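Local coordinates for protein taurine:2-oxoglutarate aminotransferase (PDB 6JIX) that probably transfers the amino group of taurine to 2-oxoglutarate, using pyridoxal 5'-phosphate as cofactor, at residues D335-L347 / I418-E430. Sequence-based numbering, arbitrary orientation.
Sequences DVCAHVKEMEGIL and ICPPLIITAEQLE
Ile418, at the end of strand 415-418, touches Leu347 through CG2, 3.7 Å from Leu347 CD1, and so begins an interface in the C-terminal part of a class-III aminotransferase: two helices in near-parallel course (27° between the axes of the short segments), one reached from the strand through a loop containing Pro420 and Pro421. It exemplifies how a loop and a helix start dock on one helix face by a single hydrogen bond within apolar packing. Leu422, in the type I beta turn from Pro421 to Ile424, comes next. Its CB lies 3.6 Å from Val336 CG1, the two side chains crossing at about a right angle, while Val340 CG2 packs against CB and both methyls of the leucine. Leu422 O sits at the edge of the His339 ring, 3.2 Å from His339 CD2. With CG anti to the backbone N (chi1 174°), His339 reaches the loop, and its NE2 gives Ile424 O a nearly straight hydrogen bond (2.7 Å, 163° at the hydrogen), the oxygen in the imidazole plane but the donor tilted from the carbonyl plane. Met343 CG, one helical turn on, lies over one ring face, toward its rim. Thr425 and Gln428 then close a capping box that starts helix 426-447. Here the bent Met343 side chain brings SD to 3.5 Å from Ala426 N, and Ile346 CD1 meets Ala426 CB. Beyond, Leu429 CD1 lies against Met343 SD and Ile346 CB, and at the outer margin Glu430 OE2 comes within 4.0 Å of Ile346 CD1.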
loop_
_atom_site.group_PDB
_atom_site.type_symbol
_atom_site.label_atom_id
_atom_site.label_comp_id
_atom_site.label_asym_id
_atom_site.label_seq_id
_atom_site.Cartn_x
_atom_site.Cartn_y
_atom_site.Cartn_z
ATOM N N ASP A 335 28.102 -8.536 -6.337
ATOM C CA ASP A 335 27.756 -9.314 -7.520
ATOM C C ASP A 335 26.841 -10.481 -7.154
ATOM O O ASP A 335 27.193 -11.658 -7.264
ATOM C CB ASP A 335 29.001 -9.783 -8.273
ATOM C CG ASP A 335 28.722 -9.975 -9.774
ATOM O OD1 ASP A 335 27.526 -10.194 -10.153
ATOM O OD2 ASP A 335 29.689 -9.896 -10.572
ATOM N N VAL A 336 25.648 -10.120 -6.676
ATOM C CA VAL A 336 24.716 -11.132 -6.202
ATOM C C VAL A 336 24.131 -11.911 -7.372
ATOM O O VAL A 336 23.867 -13.112 -7.249
ATOM C CB VAL A 336 23.638 -10.484 -5.308
ATOM C CG1 VAL A 336 22.498 -11.450 -5.053
ATOM C CG2 VAL A 336 24.256 -10.081 -3.984
ATOM N N CYS A 337 23.944 -11.272 -8.527
ATOM C CA CYS A 337 23.450 -12.012 -9.688
ATOM C C CYS A 337 24.401 -13.142 -10.063
ATOM O O CYS A 337 23.975 -14.287 -10.279
ATOM C CB CYS A 337 23.246 -11.071 -10.872
ATOM S SG CYS A 337 21.773 -10.048 -10.705
ATOM N N ALA A 338 25.703 -12.841 -10.148
ATOM C CA ALA A 338 26.662 -13.876 -10.519
ATOM C C ALA A 338 26.660 -15.010 -9.508
ATOM O O ALA A 338 26.753 -16.187 -9.877
ATOM C CB ALA A 338 28.052 -13.279 -10.664
ATOM N N HIS A 339 26.543 -14.674 -8.226
ATOM C CA HIS A 339 26.463 -15.713 -7.208
ATOM C C HIS A 339 25.182 -16.524 -7.352
ATOM O O HIS A 339 25.170 -17.725 -7.059
ATOM C CB HIS A 339 26.555 -15.109 -5.808
ATOM C CG HIS A 339 26.345 -16.113 -4.722
ATOM N ND1 HIS A 339 27.292 -17.061 -4.396
ATOM C CD2 HIS A 339 25.279 -16.353 -3.922
ATOM C CE1 HIS A 339 26.822 -17.834 -3.433
ATOM N NE2 HIS A 339 25.608 -17.417 -3.117
ATOM N N VAL A 340 24.083 -15.875 -7.756
ATOM C CA VAL A 340 22.826 -16.589 -7.936
ATOM C C VAL A 340 22.951 -17.576 -9.087
ATOM O O VAL A 340 22.549 -18.739 -8.965
ATOM C CB VAL A 340 21.657 -15.604 -8.140
ATOM C CG1 VAL A 340 20.358 -16.350 -8.498
ATOM C CG2 VAL A 340 21.443 -14.779 -6.896
ATOM N N LYS A 341 23.519 -17.135 -10.222
ATOM C CA LYS A 341 23.745 -18.061 -11.336
ATOM C C LYS A 341 24.537 -19.289 -10.892
ATOM O O LYS A 341 24.166 -20.427 -11.206
ATOM C CB LYS A 341 24.476 -17.361 -12.489
ATOM C CG LYS A 341 24.245 -18.024 -13.862
ATOM C CD LYS A 341 22.830 -17.715 -14.389
ATOM C CE LYS A 341 22.510 -18.435 -15.717
ATOM N NZ LYS A 341 22.647 -19.926 -15.693
ATOM N N GLU A 342 25.600 -19.081 -10.109
ATOM C CA GLU A 342 26.398 -20.216 -9.658
ATOM C C GLU A 342 25.623 -21.086 -8.663
ATOM O O GLU A 342 25.787 -22.313 -8.650
ATOM C CB GLU A 342 27.720 -19.717 -9.087
ATOM C CG GLU A 342 28.332 -20.601 -8.030
ATOM C CD GLU A 342 29.530 -19.935 -7.377
ATOM O OE1 GLU A 342 29.925 -18.849 -7.867
ATOM O OE2 GLU A 342 30.068 -20.494 -6.386
ATOM N N MET A 343 24.798 -20.486 -7.797
ATOM C CA MET A 343 23.941 -21.330 -6.969
ATOM C C MET A 343 22.862 -22.014 -7.807
ATOM O O MET A 343 22.380 -23.089 -7.430
ATOM C CB MET A 343 23.294 -20.529 -5.839
ATOM C CG MET A 343 24.271 -19.949 -4.850
ATOM S SD MET A 343 25.319 -21.144 -3.981
ATOM C CE MET A 343 26.775 -21.148 -5.044
ATOM N N GLU A 344 22.463 -21.416 -8.937
ATOM C CA GLU A 344 21.543 -22.112 -9.827
ATOM C C GLU A 344 22.125 -23.454 -10.231
ATOM O O GLU A 344 21.401 -24.457 -10.332
ATOM C CB GLU A 344 21.232 -21.272 -11.069
ATOM C CG GLU A 344 20.354 -22.013 -12.077
ATOM C CD GLU A 344 20.207 -21.274 -13.397
ATOM O OE1 GLU A 344 19.400 -20.326 -13.470
ATOM O OE2 GLU A 344 20.896 -21.637 -14.371
ATOM N N GLY A 345 23.444 -23.487 -10.445
ATOM C CA GLY A 345 24.175 -24.682 -10.822
ATOM C C GLY A 345 24.145 -25.779 -9.784
ATOM O O GLY A 345 24.550 -26.908 -10.085
ATOM N N ILE A 346 23.734 -25.466 -8.563
ATOM C CA ILE A 346 23.503 -26.469 -7.534
ATOM C C ILE A 346 22.037 -26.851 -7.462
ATOM O O ILE A 346 21.697 -28.032 -7.449
ATOM C CB ILE A 346 23.998 -25.952 -6.165
ATOM C CG1 ILE A 346 25.461 -25.527 -6.220
ATOM C CG2 ILE A 346 23.746 -26.978 -5.082
ATOM C CD1 ILE A 346 26.045 -25.335 -4.858
ATOM N N LEU A 347 21.153 -25.852 -7.452
ATOM C CA LEU A 347 19.744 -26.107 -7.175
ATOM C C LEU A 347 19.062 -26.789 -8.362
ATOM O O LEU A 347 18.364 -27.795 -8.189
ATOM C CB LEU A 347 19.049 -24.795 -6.793
ATOM C CG LEU A 347 17.532 -24.809 -6.603
ATOM C CD1 LEU A 347 17.158 -25.515 -5.324
ATOM C CD2 LEU A 347 17.003 -23.397 -6.598
ATOM N N ILE A 418 10.918 -23.429 -4.155
ATOM C CA ILE A 418 12.222 -23.364 -3.525
ATOM C C ILE A 418 12.844 -22.061 -4.012
ATOM O O ILE A 418 13.289 -21.962 -5.160
ATOM C CB ILE A 418 13.099 -24.576 -3.831
ATOM C CG1 ILE A 418 12.403 -25.852 -3.344
ATOM C CG2 ILE A 418 14.432 -24.430 -3.121
ATOM C CD1 ILE A 418 11.616 -26.609 -4.444
ATOM N N CYS A 419 12.830 -21.043 -3.152
ATOM C CA CYS A 419 13.322 -19.706 -3.476
ATOM C C CYS A 419 14.118 -19.202 -2.283
ATOM O O CYS A 419 13.700 -18.268 -1.582
ATOM C CB CYS A 419 12.162 -18.765 -3.801
ATOM S SG CYS A 419 11.024 -19.374 -5.049
ATOM N N PRO A 420 15.287 -19.794 -2.030
ATOM C CA PRO A 420 16.082 -19.422 -0.851
ATOM C C PRO A 420 16.722 -18.057 -1.024
ATOM O O PRO A 420 16.843 -17.547 -2.147
ATOM C CB PRO A 420 17.147 -20.526 -0.785
ATOM C CG PRO A 420 17.297 -20.970 -2.223
ATOM C CD PRO A 420 15.918 -20.871 -2.818
ATOM N N PRO A 421 17.158 -17.432 0.065
ATOM C CA PRO A 421 17.786 -16.112 -0.054
ATOM C C PRO A 421 18.985 -16.145 -0.991
ATOM O O PRO A 421 19.740 -17.119 -1.032
ATOM C CB PRO A 421 18.196 -15.780 1.385
ATOM C CG PRO A 421 17.303 -16.630 2.228
ATOM C CD PRO A 421 17.091 -17.889 1.460
ATOM N N LEU A 422 19.142 -15.055 -1.751
ATOM C CA LEU A 422 20.196 -14.926 -2.744
ATOM C C LEU A 422 21.582 -15.002 -2.133
ATOM O O LEU A 422 22.554 -15.146 -2.881
ATOM C CB LEU A 422 20.046 -13.598 -3.496
ATOM C CG LEU A 422 18.683 -13.373 -4.176
ATOM C CD1 LEU A 422 18.741 -12.294 -5.247
ATOM C CD2 LEU A 422 18.163 -14.680 -4.765
ATOM N N ILE A 423 21.706 -14.908 -0.804
ATOM C CA ILE A 423 23.010 -15.006 -0.156
ATOM C C ILE A 423 23.322 -16.416 0.319
ATOM O O ILE A 423 24.394 -16.634 0.900
ATOM C CB ILE A 423 23.143 -14.039 1.046
ATOM C CG1 ILE A 423 22.138 -14.390 2.145
ATOM C CG2 ILE A 423 23.012 -12.586 0.605
ATOM C CD1 ILE A 423 22.230 -13.484 3.338
ATOM N N ILE A 424 22.403 -17.369 0.136
ATOM C CA ILE A 424 22.677 -18.739 0.548
ATOM C C ILE A 424 23.962 -19.246 -0.123
ATOM O O ILE A 424 24.272 -18.911 -1.275
ATOM C CB ILE A 424 21.477 -19.649 0.234
ATOM C CG1 ILE A 424 21.459 -20.844 1.196
ATOM C CG2 ILE A 424 21.503 -20.081 -1.223
ATOM C CD1 ILE A 424 20.255 -21.738 1.031
ATOM N N THR A 425 24.711 -20.067 0.600
ATOM C CA THR A 425 25.980 -20.575 0.106
ATOM C C THR A 425 25.790 -22.005 -0.356
ATOM O O THR A 425 24.796 -22.657 -0.017
ATOM C CB THR A 425 27.046 -20.514 1.199
ATOM O OG1 THR A 425 26.672 -21.401 2.264
ATOM C CG2 THR A 425 27.167 -19.085 1.724
ATOM N N ALA A 426 26.756 -22.487 -1.143
ATOM C CA ALA A 426 26.730 -23.886 -1.560
ATOM C C ALA A 426 26.590 -24.817 -0.356
ATOM O O ALA A 426 25.757 -25.733 -0.362
ATOM C CB ALA A 426 27.984 -24.228 -2.370
ATOM N N GLU A 427 27.381 -24.586 0.704
ATOM C CA GLU A 427 27.313 -25.487 1.851
ATOM C C GLU A 427 25.917 -25.492 2.458
ATOM O O GLU A 427 25.368 -26.544 2.801
ATOM C CB GLU A 427 28.356 -25.107 2.910
ATOM C CG GLU A 427 28.566 -26.224 3.961
ATOM C CD GLU A 427 28.564 -25.733 5.430
ATOM O OE1 GLU A 427 28.004 -26.489 6.255
ATOM O OE2 GLU A 427 29.141 -24.656 5.792
ATOM N N GLN A 428 25.299 -24.329 2.546
ATOM C CA GLN A 428 23.963 -24.271 3.112
ATOM C C GLN A 428 22.971 -25.044 2.249
ATOM O O GLN A 428 22.160 -25.827 2.761
ATOM C CB GLN A 428 23.555 -22.811 3.266
ATOM C CG GLN A 428 24.085 -22.168 4.533
ATOM C CD GLN A 428 23.915 -20.656 4.531
ATOM O OE1 GLN A 428 24.204 -19.990 3.527
ATOM N NE2 GLN A 428 23.437 -20.107 5.652
ATOM N N LEU A 429 23.004 -24.824 0.936
ATOM C CA LEU A 429 22.180 -25.631 0.040
ATOM C C LEU A 429 22.400 -27.116 0.311
ATOM O O LEU A 429 21.443 -27.885 0.479
ATOM C CB LEU A 429 22.499 -25.285 -1.418
ATOM C CG LEU A 429 21.931 -23.944 -1.906
ATOM C CD1 LEU A 429 22.405 -23.635 -3.312
ATOM C CD2 LEU A 429 20.419 -23.947 -1.833
ATOM N N GLU A 430 23.669 -27.532 0.388
ATOM C CA GLU A 430 23.987 -28.941 0.607
ATOM C C GLU A 430 23.472 -29.461 1.940
ATOM O O GLU A 430 23.427 -30.678 2.136
ATOM C CB GLU A 430 25.494 -29.176 0.491
ATOM C CG GLU A 430 25.913 -29.599 -0.922
ATOM C CD GLU A 430 27.086 -28.790 -1.453
ATOM O OE1 GLU A 430 28.006 -28.475 -0.651
ATOM O OE2 GLU A 430 27.078 -28.468 -2.671
#